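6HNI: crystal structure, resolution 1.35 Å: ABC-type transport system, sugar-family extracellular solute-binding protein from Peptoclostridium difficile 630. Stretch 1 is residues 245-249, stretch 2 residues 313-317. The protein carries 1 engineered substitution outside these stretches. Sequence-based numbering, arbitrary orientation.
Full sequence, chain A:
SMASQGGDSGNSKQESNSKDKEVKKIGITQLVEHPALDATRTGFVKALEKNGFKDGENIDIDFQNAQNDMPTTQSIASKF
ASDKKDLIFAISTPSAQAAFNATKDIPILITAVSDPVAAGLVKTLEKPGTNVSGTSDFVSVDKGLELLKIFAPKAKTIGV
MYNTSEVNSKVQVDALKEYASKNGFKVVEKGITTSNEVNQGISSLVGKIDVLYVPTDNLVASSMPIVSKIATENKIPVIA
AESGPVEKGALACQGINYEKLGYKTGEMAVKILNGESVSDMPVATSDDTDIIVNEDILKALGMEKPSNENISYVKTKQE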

# COMPACT_ATOMS: atom_id res chain seq x y z
N PRO A 245 -3.96 -8.11 1.01
CA PRO A 245 -4.25 -8.89 2.25
C PRO A 245 -5.40 -9.86 2.10
O PRO A 245 -5.44 -10.86 2.79
CB PRO A 245 -4.57 -7.78 3.24
CG PRO A 245 -3.72 -6.62 2.80
CD PRO A 245 -3.77 -6.69 1.29
N VAL A 246 -6.37 -9.57 1.24
CA VAL A 246 -7.47 -10.49 0.96
C VAL A 246 -6.94 -11.77 0.34
O VAL A 246 -7.31 -12.88 0.77
CB VAL A 246 -8.60 -9.83 0.16
CG1 VAL A 246 -9.72 -10.79 -0.20
CG2 VAL A 246 -9.12 -8.59 0.87
N GLU A 247 -6.04 -11.64 -0.65
CA GLU A 247 -5.39 -12.80 -1.24
C GLU A 247 -4.62 -13.61 -0.18
O GLU A 247 -4.54 -14.84 -0.28
CB GLU A 247 -4.41 -12.42 -2.37
CG GLU A 247 -5.05 -11.71 -3.56
CD GLU A 247 -4.02 -11.26 -4.60
OE1 GLU A 247 -2.79 -11.21 -4.33
OE2 GLU A 247 -4.47 -10.95 -5.72
N LYS A 248 -4.12 -12.91 0.86
CA LYS A 248 -3.35 -13.53 1.94
C LYS A 248 -4.20 -13.91 3.17
O LYS A 248 -3.64 -14.30 4.20
CB LYS A 248 -2.18 -12.61 2.39
CG LYS A 248 -1.14 -12.26 1.31
CD LYS A 248 -0.30 -13.49 0.89
CE LYS A 248 0.70 -13.22 -0.22
NZ LYS A 248 1.19 -14.56 -0.66
N GLY A 249 -5.54 -13.84 3.07
CA GLY A 249 -6.43 -14.34 4.07
C GLY A 249 -7.29 -13.36 4.84
O GLY A 249 -8.00 -13.78 5.73
N TYR A 313 -14.44 -12.97 -6.39
CA TYR A 313 -13.89 -13.84 -5.34
C TYR A 313 -12.50 -14.33 -5.71
O TYR A 313 -12.19 -14.57 -6.89
CB TYR A 313 -14.82 -15.03 -5.10
CG TYR A 313 -16.15 -14.57 -4.51
CD1 TYR A 313 -16.25 -14.27 -3.16
CD2 TYR A 313 -17.25 -14.35 -5.32
CE1 TYR A 313 -17.45 -13.81 -2.61
CE2 TYR A 313 -18.44 -13.90 -4.80
CZ TYR A 313 -18.54 -13.63 -3.44
OH TYR A 313 -19.71 -13.16 -2.91
N VAL A 314 -11.69 -14.43 -4.66
CA VAL A 314 -10.34 -14.97 -4.71
C VAL A 314 -10.25 -16.14 -3.72
O VAL A 314 -11.04 -16.24 -2.76
CB VAL A 314 -9.23 -13.94 -4.45
CG1 VAL A 314 -9.18 -12.84 -5.56
CG2 VAL A 314 -9.33 -13.30 -3.07
N LYS A 315 -9.24 -16.98 -3.93
CA LYS A 315 -8.94 -18.10 -3.02
C LYS A 315 -7.57 -17.86 -2.50
O LYS A 315 -6.78 -17.18 -3.13
CB LYS A 315 -9.04 -19.41 -3.76
CG LYS A 315 -10.47 -19.68 -4.20
CD LYS A 315 -10.56 -20.97 -4.97
CE LYS A 315 -11.98 -21.50 -4.98
NZ LYS A 315 -12.07 -22.82 -5.66
N THR A 316 -7.27 -18.40 -1.33
CA THR A 316 -6.02 -18.06 -0.63
C THR A 316 -4.74 -18.38 -1.41
O THR A 316 -4.58 -19.50 -1.90
CB THR A 316 -5.99 -18.68 0.77
OG1 THR A 316 -7.07 -18.12 1.51
CG2 THR A 316 -4.66 -18.35 1.51
N LYS A 317 -3.86 -17.37 -1.52
CA LYS A 317 -2.56 -17.45 -2.23
C LYS A 317 -1.59 -18.39 -1.53
O LYS A 317 -1.45 -19.55 -1.93
CB LYS A 317 -1.91 -16.06 -2.31

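The contact is small, burying 280 Å² summed over both sides, and it centres on the end of a helix. Its single hydrogen bond across the stretches runs between backbones: Lys317 N donates to Glu247 O at 2.9 Å, with an angle at the hydrogen of 179°, essentially linear. Glu247 is the last helical residue, Lys248 being the first to leave helical phi/psi (-95/10), and its carbonyl accepts the hydrogen bond from Lys317 N. Glu247 O also lies 3.6 Å from Thr316 CA, and the 144° angle at the hydrogen fits a supplementary CA-H...O contact. Backbone proximity agrees: the CA atoms of Glu247 and Thr316 are 5.3 Å apart.

The apolar part pairs two valines. Val314 directs its CA-to-CB bond toward the helix, and its m rotamer (chi1 -64°) brings CG2 to 3.8 Å from CG1 of Val246, whose t rotamer (177°) extends that methyl from a sideways CB. Val314 CG2 also lies 4.4 Å from Glu247 CA. Short, branched side chains fill this space without bringing a polar group into it.

Glu247 adopts m, t (-61°, 176°), which carries its carboxylate away from its own backbone; its CB, 4.4 Å from Lys317 CB, makes the side-chain approach. Lys248 starts away from stretch 2, but chi1 and chi2 both near -60° bend the chain before chi3 and chi4 extend it, bringing NZ to 3.8 Å from Lys317 CB. Lys317 is modelled only to CB, so nothing can be said of its amine.

Gly249 follows with phi/psi 114/4, where a CB would be jammed against the carbonyl O of Lys248; this backbone alone calls for glycine. Gly249 N donates to Val246 O at 3.1 Å, bracing the turn.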